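Local structure of regulating synaptic membrane exocytosis protein 2 (Rattus norvegicus, 2BWQ) at residues A[91-96]-A[105-110]; A[39-44]-A[66-71]; A[16-21]-A[78-83]. The protein probably acts as a Rab3-interacting regulator of synaptic vesicle exocytosis, and so of neurotransmitter release, with the C2A domain as the part described here. All blocks are in the same frame, centred on the assembly; numbering follows the deposited sequence.

In the fold
The three contacts sample a C2 beta sandwich: pairing within one sheet, packing between the two sheets, and a loop contact across the chain's centre from both. Interactions 1 and 2 lie side by side, centres about 10 Å apart, and share the sheet of strands 41-48 and 88-95; a salt bridge from Arg39 to Glu105 joins them. Interaction 2 crosses to strand 69-76 of the facing sheet. Interaction 3, its centre about 26 and 27 Å from those of interactions 1 and 2, joins the loop after strand 69-76 to the start of strand 19-28. Along the chain, interaction 2 is nested inside the loop closed by interaction 3, and interaction 1 follows both.

Interaction 1 of 3, residues A[91-96]-A[105-110]; sequences ITLWDQ and EFLGEI
Trp94 brings the six-membered half of its indole over CA and CB of Phe106 on the neighbouring strand. Its CZ3 comes within 3.7 Å of Phe106 CB, and Phe106 CD1 lies over one indole face, displaced toward the rim. With their planes at 58°, the rings meet obliquely. The pyrrole side is held within its own strand, where Trp94 NE1 donates to Thr92 OG1 at 2.8 Å. A chi1 of 55° sets that OG1 between the backbone N and the carbonyl carbon, on the indole side, and CG2 at the edge of the Phe106 ring. An alanine in place of Trp94 would probably leave Phe106 without the indole it packs against and Thr92 OG1 without its donor. The opposite face of the sheet carries Ile91 beside Ile110, and Leu93 crossing Leu107 with Leu93 CD2 3.7 Å from Leu107 CB. Six backbone hydrogen bonds join the antiparallel strands. Leu93 pairs with two residues: its O accepts from Leu107 N at 2.7 Å and its N donates to Gly108 O, a beta bulge; at the backbone angles of Gly108 a side chain would collide with the carbonyl O of Leu107. Asp95 and Glu105 both reach Arg39, and Asp95 OD1 accepts from Asn40 N. Strand 105-113 edges the sheet; beyond 88-95, Tyr42 of strand 41-48 stacks on Trp94, and strand 6-14 packs on Ile91 and Ile110.

Interaction 2 of 3, residues A[39-44]-A[66-71]; sequences RNPYVK and LEPKWN
This is a buried, mainly apolar contact between the two sheets of the sandwich, where the start of strand 41-48 faces the start of strand 69-76. Trp70 carries most of it. Its CG lies anti to the carbonyl carbon (chi1 -60°), and the indole lies between two aliphatic groups. Val43 CG2 sits over one face, 4.0 Å from the centroid of the six-membered ring of Trp70, in a CH-pi contact whose closest approach is 3.6 Å to CH2 of that ring. On the opposite face lies Pro68 CB, offset toward the rim. The indole edge meets backbone instead: Trp70 NE1 gives a weak hydrogen bond of 3.3 Å to Pro41 O, bent to 146°, with the oxygen near the ring plane. This gives the buried N-H a partner inside an otherwise apolar interface. Beside the indole the two prolines meet at a slant, Pro41 CG lying 3.6 Å from Pro68 CG. Toward the loops, Leu66 CD2 reaches the aliphatic part of Arg39, 4.1 Å from its CG, while Arg39 NE is taken by Pro31 O. Ile24 of strand 19-28 and Leu93 of strand 88-95 extend the packing around Trp70. Packing of large side chains between two four-stranded antiparallel sheets is what builds the core of the C2 beta sandwich, here close to the end whose loops, in calcium-binding relatives, carry the metal sites.

Interaction 3 of 3, residues A[16-21]-A[78-83]; sequences VGHQLI and PVHRRE. With SO4 (sulfate ion), chain B; SO4 (sulfate ion), chain C.
His18 and His80 cross obliquely, their ring planes at 34° and centroids 4.8 Å apart. In the His80 conformer given, one of two deposited, CE1 lies over one face of the His18 ring and ND1 comes 3.6 Å from His18 CD2. His18 CG stands anti to the carbonyl carbon (chi1 -64°), and Val79 O lies at the edge of the ring, near its plane, 3.2 Å from His18 CB. Next to the ring pair the backbones touch once by hydrogen bond: Val79 N donates to His18 O at 2.8 Å, from 54° above the carbonyl plane. His18 and Gln19 both face Asp14 in a G1 beta bulge, at the turn that leads into strand 19-28. Farther in, Leu20 CB rests on Val79 CG2, near Phe47 of strand 41-48. A sulfate, probably from the crystallisation liquor, occupies the start of the 3-10 segment. Arg81 N and Arg82 N donate to different oxygens of this ion, O3 and O1, the latter at 2.7 Å. Arg82 NE is shared between O1 and O4 and, in this conformer, His80 ND1 adds a weak bond to O4. Arg82 NH1 donates to O2 of a second sulfate at 2.8 Å. These groups are consistent with a surface patch that can hold an anion; the sulfate may favour a protonated imidazole, though two adjacent histidines would probably resist both being charged.

Interaction 1 of 3, residues A[91-96]-A[105-110]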
loop_
_atom_site.group_PDB
_atom_site.type_symbol
_atom_site.label_atom_id
_atom_site.label_comp_id
_atom_site.label_asym_id
_atom_site.label_seq_id
_atom_site.Cartn_x
_atom_site.Cartn_y
_atom_site.Cartn_z
ATOM N N ILE A 91 0.457 3.552 3.700
ATOM C CA ILE A 91 0.718 3.139 2.309
ATOM C C ILE A 91 0.853 4.375 1.459
ATOM O O ILE A 91 -0.058 5.178 1.404
ATOM C CB ILE A 91 -0.443 2.242 1.820
ATOM C CG1 ILE A 91 -0.539 1.031 2.761
ATOM C CG2 ILE A 91 -0.211 1.838 0.344
ATOM C CD1 ILE A 91 -1.952 0.284 2.617
ATOM N N THR A 92 2.018 4.568 0.860
ATOM C CA THR A 92 2.284 5.774 0.061
ATOM C C THR A 92 2.747 5.391 -1.303
ATOM O O THR A 92 3.482 4.411 -1.486
ATOM C CB THR A 92 3.295 6.723 0.766
ATOM O OG1 THR A 92 4.507 6.017 1.071
ATOM C CG2 THR A 92 2.672 7.268 2.044
ATOM N N LEU A 93 2.333 6.203 -2.303
ATOM C CA LEU A 93 2.696 5.973 -3.700
ATOM C C LEU A 93 3.614 7.129 -4.120
ATOM O O LEU A 93 3.370 8.279 -3.772
ATOM C CB LEU A 93 1.408 5.990 -4.528
ATOM C CG LEU A 93 1.665 5.745 -6.030
ATOM C CD1 LEU A 93 2.093 4.311 -6.322
ATOM C CD2 LEU A 93 0.435 6.142 -6.811
ATOM N N TRP A 94 4.634 6.788 -4.926
ATOM C CA TRP A 94 5.721 7.696 -5.297
ATOM C C TRP A 94 6.039 7.551 -6.769
ATOM O O TRP A 94 5.956 6.460 -7.313
ATOM C CB TRP A 94 7.002 7.379 -4.503
ATOM C CG TRP A 94 6.767 7.500 -3.057
ATOM C CD1 TRP A 94 6.350 6.483 -2.218
ATOM C CD2 TRP A 94 6.859 8.699 -2.232
ATOM N NE1 TRP A 94 6.172 6.985 -0.957
ATOM C CE2 TRP A 94 6.482 8.317 -0.912
ATOM C CE3 TRP A 94 7.213 10.056 -2.459
ATOM C CZ2 TRP A 94 6.435 9.219 0.173
ATOM C CZ3 TRP A 94 7.187 10.946 -1.326
ATOM C CH2 TRP A 94 6.787 10.525 -0.063
ATOM N N ASP A 95 6.434 8.675 -7.388
ATOM C CA ASP A 95 6.986 8.723 -8.760
ATOM C C ASP A 95 8.490 8.848 -8.637
ATOM O O ASP A 95 8.961 9.901 -8.123
ATOM C CB ASP A 95 6.392 9.949 -9.427
ATOM C CG ASP A 95 6.756 10.078 -10.889
ATOM O OD1 ASP A 95 7.312 9.154 -11.503
ATOM O OD2 ASP A 95 6.558 11.184 -11.456
ATOM N N GLN A 96 9.215 7.759 -8.933
ATOM C CA GLN A 96 10.683 7.693 -8.766
ATOM C C GLN A 96 11.427 8.356 -9.943
ATOM O O GLN A 96 11.261 7.984 -11.100
ATOM C CB GLN A 96 11.111 6.213 -8.579
ATOM C CG GLN A 96 12.595 5.996 -8.206
ATOM C CD GLN A 96 12.880 4.588 -7.634
ATOM O OE1 GLN A 96 13.351 4.457 -6.479
ATOM N NE2 GLN A 96 12.693 3.569 -8.437
ATOM N N GLU A 105 8.293 12.347 -6.529
ATOM C CA GLU A 105 7.078 13.055 -6.246
ATOM C C GLU A 105 6.113 12.165 -5.477
ATOM O O GLU A 105 5.859 11.036 -5.864
ATOM C CB GLU A 105 6.409 13.591 -7.527
ATOM C CG GLU A 105 5.191 14.442 -7.186
ATOM C CD GLU A 105 4.513 15.113 -8.386
ATOM O OE1 GLU A 105 4.941 14.876 -9.530
ATOM O OE2 GLU A 105 3.558 15.896 -8.168
ATOM N N PHE A 106 5.529 12.724 -4.446
ATOM C CA PHE A 106 4.522 12.059 -3.641
ATOM C C PHE A 106 3.241 12.019 -4.446
ATOM O O PHE A 106 2.777 13.057 -4.961
ATOM C CB PHE A 106 4.301 12.915 -2.397
ATOM C CG PHE A 106 3.196 12.421 -1.519
ATOM C CD1 PHE A 106 3.229 11.168 -0.892
ATOM C CD2 PHE A 106 2.095 13.226 -1.272
ATOM C CE1 PHE A 106 2.223 10.776 -0.020
ATOM C CE2 PHE A 106 1.064 12.800 -0.416
ATOM C CZ PHE A 106 1.158 11.556 0.227
ATOM N N LEU A 107 2.654 10.812 -4.553
ATOM C CA LEU A 107 1.405 10.660 -5.332
ATOM C C LEU A 107 0.214 10.269 -4.458
ATOM O O LEU A 107 -0.840 9.917 -4.959
ATOM C CB LEU A 107 1.550 9.626 -6.443
ATOM C CG LEU A 107 2.568 9.964 -7.551
ATOM C CD1 LEU A 107 2.690 8.789 -8.566
ATOM C CD2 LEU A 107 2.187 11.265 -8.228
ATOM N N GLY A 108 0.391 10.216 -3.137
ATOM C CA GLY A 108 -0.764 10.010 -2.283
ATOM C C GLY A 108 -0.571 8.935 -1.245
ATOM O O GLY A 108 0.391 8.179 -1.293
ATOM N N GLU A 109 -1.474 8.952 -0.270
ATOM C CA GLU A 109 -1.360 8.097 0.900
ATOM C C GLU A 109 -2.690 7.433 1.162
ATOM O O GLU A 109 -3.756 8.059 0.991
ATOM C CB GLU A 109 -0.963 8.975 2.147
ATOM C CG GLU A 109 -0.915 8.163 3.465
ATOM C CD GLU A 109 -0.326 8.907 4.586
ATOM O OE1 GLU A 109 0.432 9.813 4.327
ATOM O OE2 GLU A 109 -0.649 8.531 5.702
ATOM N N ILE A 110 -2.634 6.184 1.576
ATOM C CA ILE A 110 -3.782 5.481 2.139
ATOM C C ILE A 110 -3.344 5.011 3.531
ATOM O O ILE A 110 -2.298 4.395 3.690
ATOM C CB ILE A 110 -4.089 4.258 1.239
ATOM C CG1 ILE A 110 -4.547 4.736 -0.145
ATOM C CG2 ILE A 110 -5.107 3.291 1.892
ATOM C CD1 ILE A 110 -4.196 3.722 -1.211
#

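Interaction 2 of 3, residues A[39-44]-A[66-71]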
loop_
_atom_site.group_PDB
_atom_site.type_symbol
_atom_site.label_atom_id
_atom_site.label_comp_id
_atom_site.label_asym_id
_atom_site.label_seq_id
_atom_site.Cartn_x
_atom_site.Cartn_y
_atom_site.Cartn_z
ATOM N N ARG A 39 4.371 8.025 -15.210
ATOM C CA ARG A 39 5.069 7.929 -13.940
ATOM C C ARG A 39 6.018 6.714 -13.925
ATOM O O ARG A 39 5.882 5.811 -14.731
ATOM C CB ARG A 39 3.969 7.724 -12.863
ATOM C CG ARG A 39 2.952 8.884 -12.732
ATOM C CD ARG A 39 3.635 10.159 -12.336
ATOM N NE ARG A 39 2.682 11.269 -12.226
ATOM C CZ ARG A 39 2.931 12.429 -11.614
ATOM N NH1 ARG A 39 4.135 12.686 -11.082
ATOM N NH2 ARG A 39 1.954 13.332 -11.588
ATOM N N ASN A 40 6.888 6.682 -12.928
ATOM C CA ASN A 40 7.656 5.503 -12.550
ATOM C C ASN A 40 7.268 5.154 -11.139
ATOM O O ASN A 40 7.943 5.554 -10.181
ATOM C CB ASN A 40 9.172 5.753 -12.581
ATOM C CG ASN A 40 9.654 6.214 -13.935
ATOM O OD1 ASN A 40 9.270 5.674 -15.010
ATOM N ND2 ASN A 40 10.534 7.231 -13.906
ATOM N N PRO A 41 6.119 4.503 -10.985
ATOM C CA PRO A 41 5.545 4.393 -9.622
ATOM C C PRO A 41 6.058 3.228 -8.762
ATOM O O PRO A 41 6.323 2.118 -9.275
ATOM C CB PRO A 41 4.030 4.306 -9.891
ATOM C CG PRO A 41 3.955 3.628 -11.253
ATOM C CD PRO A 41 5.202 3.995 -12.015
ATOM N N TYR A 42 6.136 3.500 -7.451
ATOM C CA TYR A 42 6.339 2.441 -6.446
ATOM C C TYR A 42 5.503 2.768 -5.249
ATOM O O TYR A 42 5.144 3.898 -5.022
ATOM C CB TYR A 42 7.814 2.211 -6.094
ATOM C CG TYR A 42 8.442 3.371 -5.342
ATOM C CD1 TYR A 42 8.438 3.386 -3.915
ATOM C CD2 TYR A 42 9.151 4.368 -6.037
ATOM C CE1 TYR A 42 9.062 4.413 -3.212
ATOM C CE2 TYR A 42 9.747 5.426 -5.319
ATOM C CZ TYR A 42 9.717 5.384 -3.913
ATOM O OH TYR A 42 10.373 6.391 -3.209
ATOM N N VAL A 43 5.261 1.717 -4.462
ATOM C CA VAL A 43 4.541 1.837 -3.199
ATOM C C VAL A 43 5.449 1.504 -2.041
ATOM O O VAL A 43 6.225 0.579 -2.124
ATOM C CB VAL A 43 3.342 0.873 -3.179
ATOM C CG1 VAL A 43 2.622 0.923 -1.836
ATOM C CG2 VAL A 43 2.305 1.300 -4.221
ATOM N N LYS A 44 5.382 2.314 -0.992
ATOM C CA LYS A 44 6.062 2.079 0.296
ATOM C C LYS A 44 5.013 1.827 1.353
ATOM O O LYS A 44 3.952 2.483 1.359
ATOM C CB LYS A 44 6.870 3.326 0.669
ATOM C CG LYS A 44 7.670 3.154 1.925
ATOM C CD LYS A 44 8.750 4.268 2.033
ATOM C CE LYS A 44 8.115 5.651 2.188
ATOM N NZ LYS A 44 9.149 6.734 2.297
ATOM N N LEU A 66 0.848 4.592 -16.099
ATOM C CA LEU A 66 -0.218 5.134 -15.235
ATOM C C LEU A 66 -1.095 4.042 -14.632
ATOM O O LEU A 66 -2.033 4.336 -13.884
ATOM C CB LEU A 66 -1.127 6.062 -16.050
ATOM C CG LEU A 66 -0.358 7.165 -16.753
ATOM C CD1 LEU A 66 -1.367 7.979 -17.573
ATOM C CD2 LEU A 66 0.421 8.072 -15.808
ATOM N N GLU A 67 -0.767 2.800 -14.944
ATOM C CA GLU A 67 -1.536 1.652 -14.481
ATOM C C GLU A 67 -0.572 0.516 -14.062
ATOM O O GLU A 67 -0.614 -0.570 -14.636
ATOM C CB GLU A 67 -2.468 1.178 -15.618
ATOM C CG GLU A 67 -3.551 0.230 -15.177
ATOM C CD GLU A 67 -4.750 0.325 -16.088
ATOM O OE1 GLU A 67 -4.524 0.648 -17.289
ATOM O OE2 GLU A 67 -5.894 0.094 -15.612
ATOM N N PRO A 68 0.272 0.763 -13.067
ATOM C CA PRO A 68 1.309 -0.215 -12.670
ATOM C C PRO A 68 0.692 -1.458 -12.073
ATOM O O PRO A 68 -0.321 -1.379 -11.364
ATOM C CB PRO A 68 2.086 0.538 -11.584
ATOM C CG PRO A 68 1.049 1.494 -11.006
ATOM C CD PRO A 68 0.338 1.995 -12.237
ATOM N N LYS A 69 1.342 -2.577 -12.283
ATOM C CA LYS A 69 0.926 -3.869 -11.709
ATOM C C LYS A 69 2.157 -4.412 -11.034
ATOM O O LYS A 69 3.145 -4.776 -11.669
ATOM C CB LYS A 69 0.434 -4.830 -12.787
ATOM C CG LYS A 69 -0.779 -4.233 -13.428
ATOM C CD LYS A 69 -1.172 -4.913 -14.696
ATOM C CE LYS A 69 -2.499 -4.298 -15.194
ATOM N NZ LYS A 69 -2.338 -2.864 -15.658
ATOM N N TRP A 70 2.130 -4.454 -9.732
ATOM C CA TRP A 70 3.243 -5.011 -8.982
ATOM C C TRP A 70 3.017 -6.441 -8.548
ATOM O O TRP A 70 3.947 -7.237 -8.581
ATOM C CB TRP A 70 3.505 -4.164 -7.712
ATOM C CG TRP A 70 3.852 -2.708 -7.967
ATOM C CD1 TRP A 70 5.095 -2.185 -8.321
ATOM C CD2 TRP A 70 2.964 -1.613 -7.861
ATOM N NE1 TRP A 70 4.967 -0.815 -8.466
ATOM C CE2 TRP A 70 3.684 -0.424 -8.142
ATOM C CE3 TRP A 70 1.586 -1.505 -7.552
ATOM C CZ2 TRP A 70 3.073 0.832 -8.124
ATOM C CZ3 TRP A 70 0.993 -0.246 -7.491
ATOM C CH2 TRP A 70 1.753 0.919 -7.763
ATOM N N ASN A 71 1.813 -6.733 -8.061
ATOM C CA ASN A 71 1.485 -8.097 -7.579
ATOM C C ASN A 71 2.493 -8.646 -6.583
ATOM O O ASN A 71 2.969 -9.770 -6.732
ATOM C CB ASN A 71 1.286 -9.057 -8.772
ATOM C CG ASN A 71 0.245 -8.553 -9.712
ATOM O OD1 ASN A 71 -0.811 -8.175 -9.252
ATOM N ND2 ASN A 71 0.585 -8.450 -11.004
#

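Interaction 3 of 3, residues A[16-21]-A[78-83]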
loop_
_atom_site.group_PDB
_atom_site.type_symbol
_atom_site.label_atom_id
_atom_site.label_comp_id
_atom_site.label_asym_id
_atom_site.label_seq_id
_atom_site.Cartn_x
_atom_site.Cartn_y
_atom_site.Cartn_z
ATOM N N VAL A 16 -3.593 -17.708 13.729
ATOM C CA VAL A 16 -2.881 -18.813 14.378
ATOM C C VAL A 16 -1.374 -18.624 14.177
ATOM O O VAL A 16 -0.602 -18.929 15.083
ATOM C CB VAL A 16 -3.302 -20.166 13.757
ATOM C CG1 VAL A 16 -2.658 -21.355 14.470
ATOM C CG2 VAL A 16 -4.850 -20.362 13.776
ATOM N N GLY A 17 -0.975 -18.146 12.996
ATOM C CA GLY A 17 0.425 -17.957 12.563
ATOM C C GLY A 17 1.014 -16.576 12.941
ATOM O O GLY A 17 2.240 -16.339 12.817
ATOM N N HIS A 18 0.119 -15.741 13.430
ATOM C CA HIS A 18 0.467 -14.386 13.886
ATOM C C HIS A 18 1.194 -13.586 12.811
ATOM O O HIS A 18 2.283 -13.043 13.062
ATOM C CB HIS A 18 1.253 -14.516 15.207
ATOM C CG HIS A 18 0.429 -15.116 16.303
ATOM N ND1 HIS A 18 0.597 -16.422 16.714
ATOM C CD2 HIS A 18 -0.609 -14.626 17.031
ATOM C CE1 HIS A 18 -0.280 -16.694 17.672
ATOM N NE2 HIS A 18 -1.022 -15.619 17.880
ATOM N N GLN A 19 0.601 -13.544 11.610
ATOM C CA GLN A 19 1.181 -12.795 10.499
ATOM C C GLN A 19 0.125 -12.011 9.774
ATOM O O GLN A 19 -1.012 -12.492 9.620
ATOM C CB GLN A 19 1.781 -13.743 9.436
ATOM C CG GLN A 19 2.795 -14.781 9.858
ATOM C CD GLN A 19 3.283 -15.626 8.637
ATOM O OE1 GLN A 19 4.458 -15.972 8.601
ATOM N NE2 GLN A 19 2.398 -15.908 7.645
ATOM N N LEU A 20 0.477 -10.796 9.362
ATOM C CA LEU A 20 -0.420 -9.979 8.538
ATOM C C LEU A 20 0.110 -9.940 7.103
ATOM O O LEU A 20 1.258 -9.511 6.874
ATOM C CB LEU A 20 -0.490 -8.562 9.120
ATOM C CG LEU A 20 -1.159 -7.534 8.224
ATOM C CD1 LEU A 20 -2.695 -7.722 8.124
ATOM C CD2 LEU A 20 -0.911 -6.177 8.728
ATOM N N ILE A 21 -0.734 -10.364 6.155
ATOM C CA ILE A 21 -0.381 -10.499 4.757
ATOM C C ILE A 21 -0.958 -9.351 3.976
ATOM O O ILE A 21 -2.172 -9.073 4.045
ATOM C CB ILE A 21 -0.918 -11.861 4.216
ATOM C CG1 ILE A 21 -0.592 -13.024 5.174
ATOM C CG2 ILE A 21 -0.332 -12.118 2.785
ATOM C CD1 ILE A 21 0.799 -13.343 5.358
ATOM N N PRO A 78 6.118 -10.695 13.951
ATOM C CA PRO A 78 4.881 -11.234 14.521
ATOM C C PRO A 78 3.820 -10.172 14.609
ATOM O O PRO A 78 4.136 -8.968 14.809
ATOM C CB PRO A 78 5.289 -11.553 15.964
ATOM C CG PRO A 78 6.396 -10.561 16.283
ATOM C CD PRO A 78 7.151 -10.423 14.987
ATOM N N VAL A 79 2.569 -10.560 14.412
ATOM C CA VAL A 79 1.408 -9.665 14.593
ATOM C C VAL A 79 0.342 -10.354 15.414
ATOM O O VAL A 79 0.057 -11.542 15.185
ATOM C CB VAL A 79 0.781 -9.221 13.217
ATOM C CG1 VAL A 79 -0.415 -8.275 13.475
ATOM C CG2 VAL A 79 1.866 -8.486 12.447
ATOM N N HIS A 80 -0.246 -9.607 16.345
ATOM C CA HIS A 80 -1.172 -10.127 17.321
ATOM C C HIS A 80 -2.509 -9.377 17.257
ATOM O O HIS A 80 -2.468 -8.140 17.298
ATOM C CB HIS A 80 -0.537 -10.019 18.720
ATOM C CG HIS A 80 0.680 -10.876 18.880
ATOM N ND1 HIS A 80 0.617 -12.176 19.301
ATOM C CD2 HIS A 80 1.985 -10.622 18.639
ATOM C CE1 HIS A 80 1.827 -12.701 19.303
ATOM N NE2 HIS A 80 2.685 -11.775 18.929
ATOM N N ARG A 81 -3.628 -10.118 17.202
ATOM C CA ARG A 81 -4.974 -9.499 17.141
ATOM C C ARG A 81 -5.128 -8.393 18.237
ATOM O O ARG A 81 -5.707 -7.295 18.013
ATOM C CB ARG A 81 -6.027 -10.599 17.348
ATOM C CG ARG A 81 -7.465 -10.120 17.416
ATOM C CD ARG A 81 -7.894 -9.498 16.141
ATOM N NE ARG A 81 -9.185 -8.801 16.229
ATOM C CZ ARG A 81 -9.412 -7.669 16.910
ATOM N NH1 ARG A 81 -8.449 -7.060 17.593
ATOM N NH2 ARG A 81 -10.632 -7.137 16.906
ATOM N N ARG A 82 -4.590 -8.674 19.415
ATOM C CA ARG A 82 -4.782 -7.715 20.506
ATOM C C ARG A 82 -4.151 -6.333 20.231
ATOM O O ARG A 82 -4.387 -5.359 20.961
ATOM C CB ARG A 82 -4.248 -8.281 21.817
ATOM C CG ARG A 82 -2.764 -8.375 21.840
ATOM C CD ARG A 82 -2.188 -9.105 23.041
ATOM N NE ARG A 82 -2.564 -10.520 23.009
ATOM C CZ ARG A 82 -2.928 -11.211 24.094
ATOM N NH1 ARG A 82 -3.118 -10.588 25.221
ATOM N NH2 ARG A 82 -3.209 -12.498 24.004
ATOM N N GLU A 83 -3.270 -6.284 19.238
ATOM C CA GLU A 83 -2.493 -5.093 18.935
ATOM C C GLU A 83 -3.241 -4.239 17.903
ATOM O O GLU A 83 -2.791 -3.139 17.605
ATOM C CB GLU A 83 -1.154 -5.502 18.267
ATOM C CG GLU A 83 -0.170 -6.205 19.222
ATOM C CD GLU A 83 1.023 -6.863 18.493
ATOM O OE1 GLU A 83 1.016 -7.106 17.237
ATOM O OE2 GLU A 83 2.034 -7.117 19.203
HETATM S S SO4 B . -3.442 -12.518 20.035
HETATM O O1 SO4 B . -3.974 -11.162 20.334
HETATM O O2 SO4 B . -4.472 -13.506 20.262
HETATM O O3 SO4 B . -2.986 -12.648 18.656
HETATM O O4 SO4 B . -2.322 -12.823 20.942
HETATM S S SO4 C . -3.517 -7.587 27.119
HETATM O O1 SO4 C . -4.510 -6.470 27.155
HETATM O O2 SO4 C . -2.976 -7.818 25.802
HETATM O O3 SO4 C . -2.291 -7.027 27.744
HETATM O O4 SO4 C . -4.046 -8.724 27.824
#